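Scyllo-inositol 2-dehydrogenase (NADP(+)) IolW (Bacillus subtilis subsp. subtilis, PDB 3GDO) catalyses the reversible, NADPH-dependent reduction of scyllo-inosose to scyllo-inositol and cannot use NADH in place of NADPH. Local coordinates at residues V121-R126 against I182-L187; F190-A195 against G326-R331; V151-Y156 against Y176-H181. All coordinates share one frame; numbering follows the deposited sequence.

Contact 1. Residues V121-R126 against I182-L187; sequences VYHNRR and IIDQTL
Arg126 NE donates to Asp184 OD2 at 2.7 Å, and Arg126 NH2 donates to Asp184 OD1 at 2.8 Å. The arginine thus meets the acid side-on with two nitrogens, each oxygen being met on its syn side. The guanidinium and carboxylate planes lie only 10° apart, so the paired bonds fix the rotation of the acid. Glu325 forms a second salt bridge with Arg126 NH2, and this nitrogen therefore serves two acids. With its CG anti to the backbone N (chi1 176°), Asp184 points toward residues 121-126 and lays its carboxylate over one face of the His123 ring, the two planes again nearly parallel. Asp184 CB makes a CH-pi contact with the His123 ring, 3.9 Å from its centroid. One residue further on, Gln185 NE2 donates to the backbone O of Arg125 at 2.8 Å, approaching from above the carbonyl plane, while Tyr239 OH holds Gln185 OE1. The contact is buried and joins two domains: the chain leaving the last parallel strand of the Rossmann fold is fastened to helix 174-190 of the C-terminal alpha/beta domain, the two-domain architecture of the Gfo/Idh/MocA dehydrogenases.

Contact 2. Residues F190-A195 against G326-R331; sequences FGMPKA and GINVIR
Two successive bends, chi2 -60° and chi3 -91°, curl the end of Met192 toward Asn328. The contact is a loop-on-helix packing within the C-terminal alpha/beta domain: residues 190-195 link helix 174-190 to strand 195-201, and residues 326-331 are part of helix 323-342. Gly191, with a positive phi of 76°, is the first residue to leave the helical conformation, and Met192 follows directly after this turn of the chain. Its sulfur lies against the root of the asparagine side chain, with Met192 SD 3.8 Å from Asn328 CB, and its methyl CE continues past the amide oxygen. Leu187 of the preceding helix touches both Met192 and Asn328 and fills in beside them, while Leu348 also packs on the methionine. The contact is small, lies near the surface and consists of van der Waals packing alone. The amide oxygen of Asn328 is engaged within its own helix, where Arg331 is held in turn by Glu324 and by Glu106 of helix 102-115 through salt bridges. Arg331 NE donates to Asn328 OD1 at 3.0 Å, nearly in line with the C=O bond, and Arg331 CB comes within 4.4 Å of Met192 CE.

Contact 3. Residues V151-Y156 against Y176-H181; sequences VSYNRY and YDLGSH
Tyr153 and Leu178 make most of this contact, the leucine standing in a helix that has a wider, pi-type turn at residues 176-179. At the start of the helical segment, Tyr176 packs on Ile333 and Met337 of helix 323-342, and the backbone O of Tyr176 accepts a bond of 2.6 Å from Ser180 OG. Asp177 comes next and forms a salt bridge with Lys96. Leu178 then points at the strand end. Leu178 CB sits over one face of the Tyr153 ring, 3.9 Å from the centroid and 18° off the ring normal, in a CH-pi contact displaced toward the CD1 and CE1 rim. The two methyls spread across the rest of the ring: Leu178 CD1 lies 4.0 Å from Tyr153 CD2, and Leu178 CD2 lies near Tyr153 CZ and OH. The leucine thus touches the ring along its length, the two side chains crossing at about a right angle. The backbone O of Leu178 is also close, 3.6 Å from Tyr153 CD1. With CG anti to the backbone N (chi1 -161°), the Tyr153 ring extends toward the helix. Further along, His181 comes up at the ring's edge with its CB, and His181 CD2 is 4.2 Å from Tyr153 OH, a loose approach. Arg238 adds a cation-pi interaction to the tyrosine, and Ile182, the next helical residue, also packs on it. The contact forms part of the packing of helix 174-190 on the large mixed sheet, at the point where the chain leaves the inner strand 146-152, within the C-terminal alpha/beta domain of this oxidoreductase family.

In the fold
Helix 174-190 and the loop that follows it run through all three contacts. Contact 1 lies near the centre of the chain, contact 3 is partly buried, and contact 2 is at the surface. The most buried contact is also the most polar, with a salt bridge joining the two domains. The other two stay within the C-terminal domain: contact 2 is van der Waals packing of a methionine on an asparagine, and contact 3 is a leucine on a tyrosine ring. They also touch one another. Arg125 of contact 1 packs on His181 of contact 3, and Val329 of helix 323-342, in contact 2, meets both His123 and Ser180.

Contact 1. Residues V121-R126 against I182-L187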
ATOM      1  N   VAL B 121      -8.782   8.753 -26.640  1.00 33.50           N
ATOM      2  CA  VAL B 121      -8.294   7.451 -26.143  1.00 32.65           C
ATOM      3  C   VAL B 121      -9.370   6.970 -25.186  1.00 31.84           C
ATOM      4  O   VAL B 121      -9.850   7.740 -24.388  1.00 30.14           O
ATOM      5  CB  VAL B 121      -6.939   7.587 -25.429  1.00 33.45           C
ATOM      6  CG1 VAL B 121      -6.467   6.205 -24.831  1.00 34.10           C
ATOM      7  CG2 VAL B 121      -5.890   8.102 -26.404  1.00 32.63           C
ATOM      8  N   TYR B 122      -9.775   5.712 -25.297  1.00 32.17           N
ATOM      9  CA  TYR B 122     -10.895   5.211 -24.492  1.00 32.88           C
ATOM     10  C   TYR B 122     -10.445   4.894 -23.028  1.00 32.30           C
ATOM     11  O   TYR B 122     -10.281   3.708 -22.672  1.00 32.82           O
ATOM     12  CB  TYR B 122     -11.523   3.985 -25.207  1.00 32.67           C
ATOM     13  CG  TYR B 122     -12.863   3.512 -24.652  1.00 33.39           C
ATOM     14  CD1 TYR B 122     -13.935   4.374 -24.598  1.00 36.17           C
ATOM     15  CD2 TYR B 122     -13.035   2.179 -24.168  1.00 32.41           C
ATOM     16  CE1 TYR B 122     -15.176   3.951 -24.104  1.00 35.64           C
ATOM     17  CE2 TYR B 122     -14.282   1.734 -23.660  1.00 32.63           C
ATOM     18  CZ  TYR B 122     -15.342   2.639 -23.638  1.00 37.18           C
ATOM     19  OH  TYR B 122     -16.579   2.315 -23.121  1.00 39.31           O
ATOM     20  N   HIS B 123     -10.234   5.938 -22.212  1.00 31.39           N
ATOM     21  CA  HIS B 123      -9.967   5.795 -20.768  1.00 31.19           C
ATOM     22  C   HIS B 123     -11.278   5.854 -20.028  1.00 31.44           C
ATOM     23  O   HIS B 123     -11.595   6.832 -19.328  1.00 31.57           O
ATOM     24  CB  HIS B 123      -8.964   6.833 -20.248  1.00 30.64           C
ATOM     25  CG  HIS B 123      -7.536   6.439 -20.481  1.00 32.21           C
ATOM     26  ND1 HIS B 123      -6.935   5.384 -19.813  1.00 32.52           N
ATOM     27  CD2 HIS B 123      -6.602   6.921 -21.336  1.00 34.87           C
ATOM     28  CE1 HIS B 123      -5.679   5.268 -20.215  1.00 34.03           C
ATOM     29  NE2 HIS B 123      -5.450   6.186 -21.146  1.00 35.92           N
ATOM     30  N   ASN B 124     -12.060   4.802 -20.221  1.00 31.51           N
ATOM     31  CA  ASN B 124     -13.423   4.821 -19.740  1.00 33.32           C
ATOM     32  C   ASN B 124     -13.550   4.594 -18.245  1.00 33.23           C
ATOM     33  O   ASN B 124     -14.617   4.826 -17.718  1.00 32.79           O
ATOM     34  CB  ASN B 124     -14.330   3.862 -20.524  1.00 32.71           C
ATOM     35  CG  ASN B 124     -13.985   2.402 -20.311  1.00 35.81           C
ATOM     36  OD1 ASN B 124     -12.839   2.034 -20.112  1.00 37.63           O
ATOM     37  ND2 ASN B 124     -15.002   1.557 -20.369  1.00 39.38           N
ATOM     38  N   ARG B 125     -12.474   4.153 -17.571  1.00 33.44           N
ATOM     39  CA  ARG B 125     -12.530   3.996 -16.100  1.00 34.69           C
ATOM     40  C   ARG B 125     -12.712   5.324 -15.377  1.00 33.52           C
ATOM     41  O   ARG B 125     -12.872   5.326 -14.157  1.00 34.44           O
ATOM     42  CB  ARG B 125     -11.284   3.276 -15.503  1.00 34.61           C
ATOM     43  CG  ARG B 125     -11.039   1.815 -15.887  1.00 38.65           C
ATOM     44  CD  ARG B 125     -12.145   1.207 -16.661  1.00 40.52           C
ATOM     45  NE  ARG B 125     -12.048  -0.242 -16.676  1.00 44.01           N
ATOM     46  CZ  ARG B 125     -12.153  -1.000 -17.767  1.00 44.28           C
ATOM     47  NH1 ARG B 125     -12.329  -0.466 -18.973  1.00 41.38           N
ATOM     48  NH2 ARG B 125     -12.074  -2.317 -17.652  1.00 46.88           N
ATOM     49  N   ARG B 126     -12.682   6.456 -16.091  1.00 33.59           N
ATOM     50  CA  ARG B 126     -13.109   7.706 -15.470  1.00 32.82           C
ATOM     51  C   ARG B 126     -14.622   7.679 -15.229  1.00 32.82           C
ATOM     52  O   ARG B 126     -15.127   8.536 -14.526  1.00 32.72           O
ATOM     53  CB  ARG B 126     -12.767   8.942 -16.292  1.00 33.42           C
ATOM     54  CG  ARG B 126     -11.280   9.210 -16.495  1.00 34.31           C
ATOM     55  CD  ARG B 126     -11.088  10.490 -17.303  1.00 35.05           C
ATOM     56  NE  ARG B 126      -9.719  10.604 -17.780  1.00 34.73           N
ATOM     57  CZ  ARG B 126      -9.257  11.602 -18.529  1.00 35.85           C
ATOM     58  NH1 ARG B 126     -10.049  12.618 -18.910  1.00 29.83           N
ATOM     59  NH2 ARG B 126      -7.991  11.577 -18.919  1.00 34.72           N
ATOM     60  N   ILE B 182      -5.548   3.221 -13.669  1.00 28.44           N
ATOM     61  CA  ILE B 182      -5.517   3.892 -12.366  1.00 28.58           C
ATOM     62  C   ILE B 182      -4.538   5.070 -12.369  1.00 29.52           C
ATOM     63  O   ILE B 182      -4.688   6.019 -11.600  1.00 28.98           O
ATOM     64  CB  ILE B 182      -5.295   2.864 -11.192  1.00 30.52           C
ATOM     65  CG1 ILE B 182      -3.993   2.064 -11.363  1.00 25.29           C
ATOM     66  CG2 ILE B 182      -6.482   1.881 -11.130  1.00 26.51           C
ATOM     67  CD1 ILE B 182      -3.611   1.249 -10.049  1.00 28.61           C
ATOM     68  N   ILE B 183      -3.566   5.015 -13.292  1.00 30.20           N
ATOM     69  CA  ILE B 183      -2.710   6.151 -13.599  1.00 31.15           C
ATOM     70  C   ILE B 183      -3.555   7.292 -14.205  1.00 31.35           C
ATOM     71  O   ILE B 183      -3.426   8.455 -13.811  1.00 32.00           O
ATOM     72  CB  ILE B 183      -1.586   5.738 -14.562  1.00 30.63           C
ATOM     73  CG1 ILE B 183      -0.539   4.898 -13.826  1.00 31.32           C
ATOM     74  CG2 ILE B 183      -0.906   6.980 -15.224  1.00 32.45           C
ATOM     75  CD1 ILE B 183       0.483   4.200 -14.801  1.00 29.69           C
ATOM     76  N   ASP B 184      -4.437   6.958 -15.135  1.00 31.41           N
ATOM     77  CA  ASP B 184      -5.259   7.973 -15.805  1.00 32.12           C
ATOM     78  C   ASP B 184      -6.123   8.685 -14.771  1.00 32.75           C
ATOM     79  O   ASP B 184      -6.283   9.939 -14.794  1.00 32.66           O
ATOM     80  CB  ASP B 184      -6.152   7.344 -16.904  1.00 31.94           C
ATOM     81  CG  ASP B 184      -7.112   8.372 -17.556  1.00 34.04           C
ATOM     82  OD1 ASP B 184      -6.628   9.227 -18.328  1.00 30.35           O
ATOM     83  OD2 ASP B 184      -8.360   8.332 -17.299  1.00 34.91           O
ATOM     84  N   GLN B 185      -6.680   7.889 -13.858  1.00 32.31           N
ATOM     85  CA  GLN B 185      -7.551   8.427 -12.818  1.00 30.82           C
ATOM     86  C   GLN B 185      -6.768   9.414 -11.962  1.00 30.95           C
ATOM     87  O   GLN B 185      -7.247  10.521 -11.655  1.00 28.24           O
ATOM     88  CB  GLN B 185      -8.084   7.300 -11.953  1.00 29.91           C
ATOM     89  CG  GLN B 185      -9.174   6.489 -12.650  1.00 31.70           C
ATOM     90  CD  GLN B 185      -9.785   5.395 -11.775  1.00 32.79           C
ATOM     91  OE1 GLN B 185      -9.204   4.972 -10.784  1.00 32.86           O
ATOM     92  NE2 GLN B 185     -10.971   4.948 -12.141  1.00 31.94           N
ATOM     93  N   THR B 186      -5.545   9.011 -11.608  1.00 30.40           N
ATOM     94  CA  THR B 186      -4.672   9.828 -10.760  1.00 31.69           C
ATOM     95  C   THR B 186      -4.297  11.131 -11.452  1.00 32.25           C
ATOM     96  O   THR B 186      -4.307  12.205 -10.807  1.00 32.78           O
ATOM     97  CB  THR B 186      -3.375   9.086 -10.335  1.00 31.06           C
ATOM     98  OG1 THR B 186      -3.715   7.776  -9.838  1.00 31.77           O
ATOM     99  CG2 THR B 186      -2.656   9.860  -9.272  1.00 28.57           C
ATOM    100  N   LEU B 187      -3.924  11.038 -12.737  1.00 32.95           N
ATOM    101  CA  LEU B 187      -3.582  12.237 -13.530  1.00 32.74           C
ATOM    102  C   LEU B 187      -4.821  13.124 -13.636  1.00 33.76           C
ATOM    103  O   LEU B 187      -4.728  14.335 -13.508  1.00 34.38           O
ATOM    104  CB  LEU B 187      -3.090  11.850 -14.899  1.00 32.40           C
ATOM    105  CG  LEU B 187      -1.766  11.057 -14.902  1.00 31.68           C
ATOM    106  CD1 LEU B 187      -1.332  10.852 -16.318  1.00 31.18           C
ATOM    107  CD2 LEU B 187      -0.693  11.684 -14.075  1.00 33.52           C
TER

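Contact 2. Residues F190-A195 against G326-R331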
ATOM      1  N   PHE B 190      -5.193  14.986 -10.163  1.00 35.15           N
ATOM      2  CA  PHE B 190      -4.191  15.849  -9.548  1.00 35.33           C
ATOM      3  C   PHE B 190      -3.151  16.406 -10.519  1.00 35.55           C
ATOM      4  O   PHE B 190      -2.202  17.061 -10.074  1.00 36.19           O
ATOM      5  CB  PHE B 190      -3.405  15.092  -8.436  1.00 35.88           C
ATOM      6  CG  PHE B 190      -4.255  14.306  -7.487  1.00 37.02           C
ATOM      7  CD1 PHE B 190      -5.111  14.950  -6.578  1.00 36.46           C
ATOM      8  CD2 PHE B 190      -4.173  12.900  -7.466  1.00 36.55           C
ATOM      9  CE1 PHE B 190      -5.896  14.179  -5.656  1.00 38.66           C
ATOM     10  CE2 PHE B 190      -4.959  12.135  -6.549  1.00 37.25           C
ATOM     11  CZ  PHE B 190      -5.796  12.771  -5.648  1.00 35.43           C
ATOM     12  N   GLY B 191      -3.289  16.150 -11.815  1.00 35.80           N
ATOM     13  CA  GLY B 191      -2.297  16.629 -12.797  1.00 35.74           C
ATOM     14  C   GLY B 191      -1.039  15.790 -12.762  1.00 36.26           C
ATOM     15  O   GLY B 191      -1.026  14.691 -12.194  1.00 37.07           O
ATOM     16  N   MET B 192       0.031  16.287 -13.359  1.00 35.75           N
ATOM     17  CA  MET B 192       1.259  15.540 -13.438  1.00 36.03           C
ATOM     18  C   MET B 192       2.030  15.653 -12.131  1.00 37.24           C
ATOM     19  O   MET B 192       2.061  16.739 -11.521  1.00 36.67           O
ATOM     20  CB  MET B 192       2.134  16.040 -14.610  1.00 35.93           C
ATOM     21  CG  MET B 192       1.692  15.538 -16.036  1.00 36.44           C
ATOM     22  SD  MET B 192       1.701  13.728 -16.270  1.00 33.52           S
ATOM     23  CE  MET B 192       3.329  13.490 -16.877  1.00 28.19           C
ATOM     24  N   PRO B 193       2.683  14.540 -11.707  1.00 37.71           N
ATOM     25  CA  PRO B 193       3.526  14.547 -10.519  1.00 37.28           C
ATOM     26  C   PRO B 193       4.905  15.130 -10.830  1.00 38.24           C
ATOM     27  O   PRO B 193       5.230  15.387 -11.980  1.00 37.56           O
ATOM     28  CB  PRO B 193       3.660  13.052 -10.181  1.00 37.54           C
ATOM     29  CG  PRO B 193       3.617  12.377 -11.521  1.00 36.67           C
ATOM     30  CD  PRO B 193       2.630  13.201 -12.340  1.00 37.73           C
ATOM     31  N   LYS B 194       5.743  15.316  -9.827  1.00 38.81           N
ATOM     32  CA  LYS B 194       7.071  15.780 -10.158  1.00 39.10           C
ATOM     33  C   LYS B 194       8.092  14.668 -10.283  1.00 38.79           C
ATOM     34  O   LYS B 194       9.183  14.901 -10.792  1.00 38.24           O
ATOM     35  CB  LYS B 194       7.550  16.881  -9.241  1.00 40.53           C
ATOM     36  CG  LYS B 194       7.369  16.679  -7.775  1.00 44.68           C
ATOM     37  CD  LYS B 194       7.666  18.038  -7.124  1.00 49.77           C
ATOM     38  CE  LYS B 194       7.363  18.076  -5.630  1.00 52.42           C
ATOM     39  NZ  LYS B 194       8.440  17.388  -4.855  1.00 54.95           N
ATOM     40  N   ALA B 195       7.728  13.453  -9.855  1.00 36.16           N
ATOM     41  CA  ALA B 195       8.637  12.339  -9.987  1.00 34.64           C
ATOM     42  C   ALA B 195       7.878  11.031  -9.880  1.00 33.83           C
ATOM     43  O   ALA B 195       6.717  11.015  -9.424  1.00 32.45           O
ATOM     44  CB  ALA B 195       9.762  12.431  -8.955  1.00 33.81           C
ATOM     45  N   GLY B 326      -3.944  11.066 -22.811  1.00 34.24           N
ATOM     46  CA  GLY B 326      -3.497   9.731 -23.214  1.00 34.34           C
ATOM     47  C   GLY B 326      -1.987   9.615 -23.208  1.00 34.74           C
ATOM     48  O   GLY B 326      -1.418   8.675 -22.637  1.00 34.88           O
ATOM     49  N   ILE B 327      -1.309  10.574 -23.840  1.00 33.99           N
ATOM     50  CA  ILE B 327       0.154  10.539 -23.895  1.00 33.09           C
ATOM     51  C   ILE B 327       0.727  10.647 -22.460  1.00 33.70           C
ATOM     52  O   ILE B 327       1.764  10.048 -22.154  1.00 33.24           O
ATOM     53  CB  ILE B 327       0.715  11.712 -24.770  1.00 32.88           C
ATOM     54  CG1 ILE B 327       0.464  11.461 -26.269  1.00 33.28           C
ATOM     55  CG2 ILE B 327       2.182  11.933 -24.523  1.00 31.60           C
ATOM     56  CD1 ILE B 327       0.611  12.771 -27.135  1.00 33.11           C
ATOM     57  N   ASN B 328       0.078  11.425 -21.597  1.00 32.85           N
ATOM     58  CA  ASN B 328       0.639  11.595 -20.252  1.00 34.48           C
ATOM     59  C   ASN B 328       0.719  10.283 -19.449  1.00 33.13           C
ATOM     60  O   ASN B 328       1.662  10.076 -18.674  1.00 33.51           O
ATOM     61  CB  ASN B 328      -0.074  12.696 -19.457  1.00 33.89           C
ATOM     62  CG  ASN B 328       0.425  14.079 -19.829  1.00 36.27           C
ATOM     63  OD1 ASN B 328       1.534  14.228 -20.316  1.00 34.59           O
ATOM     64  ND2 ASN B 328      -0.419  15.084 -19.647  1.00 35.86           N
ATOM     65  N   VAL B 329      -0.256   9.415 -19.685  1.00 32.75           N
ATOM     66  CA  VAL B 329      -0.309   8.053 -19.086  1.00 31.31           C
ATOM     67  C   VAL B 329       0.892   7.252 -19.511  1.00 32.05           C
ATOM     68  O   VAL B 329       1.569   6.617 -18.679  1.00 32.57           O
ATOM     69  CB  VAL B 329      -1.577   7.311 -19.507  1.00 30.68           C
ATOM     70  CG1 VAL B 329      -1.609   5.866 -18.928  1.00 29.77           C
ATOM     71  CG2 VAL B 329      -2.758   8.083 -19.037  1.00 27.49           C
ATOM     72  N   ILE B 330       1.169   7.300 -20.807  1.00 30.66           N
ATOM     73  CA  ILE B 330       2.329   6.608 -21.359  1.00 31.36           C
ATOM     74  C   ILE B 330       3.610   7.168 -20.809  1.00 30.36           C
ATOM     75  O   ILE B 330       4.522   6.434 -20.522  1.00 31.60           O
ATOM     76  CB  ILE B 330       2.342   6.642 -22.918  1.00 31.00           C
ATOM     77  CG1 ILE B 330       1.029   6.069 -23.484  1.00 31.43           C
ATOM     78  CG2 ILE B 330       3.524   5.870 -23.455  1.00 31.35           C
ATOM     79  CD1 ILE B 330       0.539   4.726 -22.790  1.00 36.12           C
ATOM     80  N   ARG B 331       3.664   8.482 -20.632  1.00 31.96           N
ATOM     81  CA  ARG B 331       4.811   9.135 -20.014  1.00 32.56           C
ATOM     82  C   ARG B 331       5.074   8.595 -18.599  1.00 31.79           C
ATOM     83  O   ARG B 331       6.227   8.375 -18.207  1.00 29.88           O
ATOM     84  CB  ARG B 331       4.581  10.653 -19.938  1.00 32.77           C
ATOM     85  CG  ARG B 331       4.805  11.375 -21.271  1.00 37.52           C
ATOM     86  CD  ARG B 331       5.337  12.789 -21.053  1.00 46.22           C
ATOM     87  NE  ARG B 331       4.319  13.751 -21.443  1.00 52.93           N
ATOM     88  CZ  ARG B 331       4.184  14.226 -22.682  1.00 55.37           C
ATOM     89  NH1 ARG B 331       5.020  13.824 -23.644  1.00 56.34           N
ATOM     90  NH2 ARG B 331       3.202  15.093 -22.962  1.00 55.55           N
TER

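Contact 3. Residues V151-Y156 against Y176-H181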
ATOM      1  N   VAL B 151      -4.048   3.175  -4.478  1.00 25.96           N
ATOM      2  CA  VAL B 151      -4.992   2.403  -5.302  1.00 27.55           C
ATOM      3  C   VAL B 151      -4.365   1.057  -5.595  1.00 28.47           C
ATOM      4  O   VAL B 151      -3.176   0.989  -5.996  1.00 27.64           O
ATOM      5  CB  VAL B 151      -5.351   3.144  -6.653  1.00 26.33           C
ATOM      6  CG1 VAL B 151      -6.448   2.418  -7.369  1.00 24.94           C
ATOM      7  CG2 VAL B 151      -5.780   4.583  -6.349  1.00 26.54           C
ATOM      8  N   SER B 152      -5.113  -0.012  -5.363  1.00 30.37           N
ATOM      9  CA  SER B 152      -4.577  -1.332  -5.777  1.00 33.08           C
ATOM     10  C   SER B 152      -5.420  -2.036  -6.789  1.00 33.52           C
ATOM     11  O   SER B 152      -6.645  -1.895  -6.817  1.00 35.89           O
ATOM     12  CB  SER B 152      -4.268  -2.252  -4.595  1.00 34.19           C
ATOM     13  OG  SER B 152      -5.424  -2.819  -4.065  1.00 40.53           O
ATOM     14  N   TYR B 153      -4.782  -2.802  -7.655  1.00 31.92           N
ATOM     15  CA  TYR B 153      -5.505  -3.400  -8.780  1.00 31.44           C
ATOM     16  C   TYR B 153      -4.912  -4.774  -9.019  1.00 30.76           C
ATOM     17  O   TYR B 153      -4.014  -4.946  -9.836  1.00 28.75           O
ATOM     18  CB  TYR B 153      -5.299  -2.533 -10.022  1.00 31.03           C
ATOM     19  CG  TYR B 153      -6.293  -2.727 -11.156  1.00 33.15           C
ATOM     20  CD1 TYR B 153      -6.447  -1.723 -12.136  1.00 35.16           C
ATOM     21  CD2 TYR B 153      -7.102  -3.874 -11.251  1.00 27.88           C
ATOM     22  CE1 TYR B 153      -7.340  -1.887 -13.174  1.00 34.96           C
ATOM     23  CE2 TYR B 153      -8.023  -4.029 -12.279  1.00 30.98           C
ATOM     24  CZ  TYR B 153      -8.114  -3.034 -13.249  1.00 33.74           C
ATOM     25  OH  TYR B 153      -8.974  -3.163 -14.295  1.00 36.84           O
ATOM     26  N   ASN B 154      -5.424  -5.750  -8.285  1.00 31.52           N
ATOM     27  CA  ASN B 154      -4.762  -7.025  -8.156  1.00 31.67           C
ATOM     28  C   ASN B 154      -5.546  -8.059  -8.907  1.00 33.08           C
ATOM     29  O   ASN B 154      -6.715  -7.859  -9.192  1.00 33.94           O
ATOM     30  CB  ASN B 154      -4.722  -7.444  -6.690  1.00 31.07           C
ATOM     31  CG  ASN B 154      -3.855  -6.578  -5.850  1.00 30.75           C
ATOM     32  OD1 ASN B 154      -2.677  -6.331  -6.151  1.00 30.36           O
ATOM     33  ND2 ASN B 154      -4.401  -6.150  -4.741  1.00 30.79           N
ATOM     34  N   ARG B 155      -4.946  -9.208  -9.172  1.00 33.24           N
ATOM     35  CA  ARG B 155      -5.744 -10.332  -9.635  1.00 33.80           C
ATOM     36  C   ARG B 155      -5.108 -11.622  -9.070  1.00 33.53           C
ATOM     37  O   ARG B 155      -3.973 -11.598  -8.582  1.00 32.65           O
ATOM     38  CB  ARG B 155      -5.783 -10.348 -11.165  1.00 34.30           C
ATOM     39  CG  ARG B 155      -4.427 -10.676 -11.776  1.00 37.26           C
ATOM     40  CD  ARG B 155      -4.277 -10.287 -13.265  1.00 41.09           C
ATOM     41  NE  ARG B 155      -2.869 -10.463 -13.617  1.00 44.56           N
ATOM     42  CZ  ARG B 155      -2.413 -10.894 -14.794  1.00 44.36           C
ATOM     43  NH1 ARG B 155      -1.105 -11.037 -14.974  1.00 37.66           N
ATOM     44  NH2 ARG B 155      -3.251 -11.158 -15.792  1.00 46.90           N
ATOM     45  N   TYR B 156      -5.832 -12.732  -9.158  1.00 33.26           N
ATOM     46  CA  TYR B 156      -5.266 -14.053  -8.842  1.00 34.23           C
ATOM     47  C   TYR B 156      -5.180 -14.869 -10.127  1.00 35.70           C
ATOM     48  O   TYR B 156      -6.140 -15.449 -10.557  1.00 34.60           O
ATOM     49  CB  TYR B 156      -6.101 -14.808  -7.791  1.00 33.90           C
ATOM     50  CG  TYR B 156      -5.426 -16.104  -7.328  1.00 36.12           C
ATOM     51  CD1 TYR B 156      -4.248 -16.065  -6.557  1.00 32.82           C
ATOM     52  CD2 TYR B 156      -5.938 -17.350  -7.690  1.00 34.94           C
ATOM     53  CE1 TYR B 156      -3.626 -17.218  -6.149  1.00 34.33           C
ATOM     54  CE2 TYR B 156      -5.306 -18.529  -7.266  1.00 36.86           C
ATOM     55  CZ  TYR B 156      -4.166 -18.443  -6.495  1.00 34.63           C
ATOM     56  OH  TYR B 156      -3.536 -19.581  -6.073  1.00 36.17           O
ATOM     57  N   TYR B 176       0.874  -1.693 -18.401  1.00 30.71           N
ATOM     58  CA  TYR B 176       0.136  -1.171 -19.562  1.00 31.25           C
ATOM     59  C   TYR B 176      -1.348  -1.506 -19.506  1.00 32.26           C
ATOM     60  O   TYR B 176      -2.198  -0.644 -19.724  1.00 31.70           O
ATOM     61  CB  TYR B 176       0.686  -1.736 -20.863  1.00 31.75           C
ATOM     62  CG  TYR B 176       1.936  -1.025 -21.338  1.00 30.84           C
ATOM     63  CD1 TYR B 176       3.198  -1.595 -21.155  1.00 30.16           C
ATOM     64  CD2 TYR B 176       1.838   0.200 -21.972  1.00 29.47           C
ATOM     65  CE1 TYR B 176       4.353  -0.941 -21.629  1.00 31.65           C
ATOM     66  CE2 TYR B 176       2.978   0.876 -22.437  1.00 32.94           C
ATOM     67  CZ  TYR B 176       4.219   0.305 -22.264  1.00 32.36           C
ATOM     68  OH  TYR B 176       5.333   0.994 -22.725  1.00 32.32           O
ATOM     69  N   ASP B 177      -1.670  -2.746 -19.202  1.00 31.20           N
ATOM     70  CA  ASP B 177      -3.050  -3.169 -19.322  1.00 33.39           C
ATOM     71  C   ASP B 177      -3.955  -2.680 -18.170  1.00 32.67           C
ATOM     72  O   ASP B 177      -5.072  -2.222 -18.404  1.00 33.89           O
ATOM     73  CB  ASP B 177      -3.122  -4.675 -19.430  1.00 34.79           C
ATOM     74  CG  ASP B 177      -4.520  -5.151 -19.675  1.00 39.42           C
ATOM     75  OD1 ASP B 177      -5.322  -4.407 -20.294  1.00 48.08           O
ATOM     76  OD2 ASP B 177      -4.844  -6.267 -19.264  1.00 45.79           O
ATOM     77  N   LEU B 178      -3.465  -2.727 -16.946  1.00 32.00           N
ATOM     78  CA  LEU B 178      -4.285  -2.369 -15.771  1.00 31.46           C
ATOM     79  C   LEU B 178      -3.807  -1.077 -15.165  1.00 30.98           C
ATOM     80  O   LEU B 178      -4.622  -0.213 -14.821  1.00 31.31           O
ATOM     81  CB  LEU B 178      -4.230  -3.479 -14.697  1.00 31.48           C
ATOM     82  CG  LEU B 178      -4.582  -4.925 -15.095  1.00 32.54           C
ATOM     83  CD1 LEU B 178      -4.639  -5.794 -13.821  1.00 32.84           C
ATOM     84  CD2 LEU B 178      -5.833  -5.090 -15.884  1.00 31.24           C
ATOM     85  N   GLY B 179      -2.481  -0.947 -15.036  1.00 29.98           N
ATOM     86  CA  GLY B 179      -1.888   0.258 -14.461  1.00 29.90           C
ATOM     87  C   GLY B 179      -2.346   1.524 -15.172  1.00 29.67           C
ATOM     88  O   GLY B 179      -2.586   2.545 -14.516  1.00 28.56           O
ATOM     89  N   SER B 180      -2.508   1.432 -16.498  1.00 29.52           N
ATOM     90  CA  SER B 180      -2.920   2.584 -17.305  1.00 30.11           C
ATOM     91  C   SER B 180      -4.240   3.185 -16.806  1.00 29.93           C
ATOM     92  O   SER B 180      -4.377   4.398 -16.688  1.00 31.13           O
ATOM     93  CB  SER B 180      -2.931   2.253 -18.817  1.00 29.99           C
ATOM     94  OG  SER B 180      -3.883   1.270 -19.144  1.00 31.13           O
ATOM     95  N   HIS B 181      -5.181   2.340 -16.425  1.00 29.88           N
ATOM     96  CA  HIS B 181      -6.470   2.823 -15.911  1.00 29.57           C
ATOM     97  C   HIS B 181      -6.368   3.660 -14.620  1.00 29.53           C
ATOM     98  O   HIS B 181      -7.081   4.658 -14.465  1.00 30.20           O
ATOM     99  CB  HIS B 181      -7.387   1.650 -15.613  1.00 29.79           C
ATOM    100  CG  HIS B 181      -7.893   0.940 -16.825  1.00 32.72           C
ATOM    101  ND1 HIS B 181      -8.696   1.547 -17.769  1.00 34.77           N
ATOM    102  CD2 HIS B 181      -7.744  -0.347 -17.227  1.00 31.75           C
ATOM    103  CE1 HIS B 181      -9.021   0.664 -18.701  1.00 33.95           C
ATOM    104  NE2 HIS B 181      -8.435  -0.487 -18.406  1.00 35.66           N
TER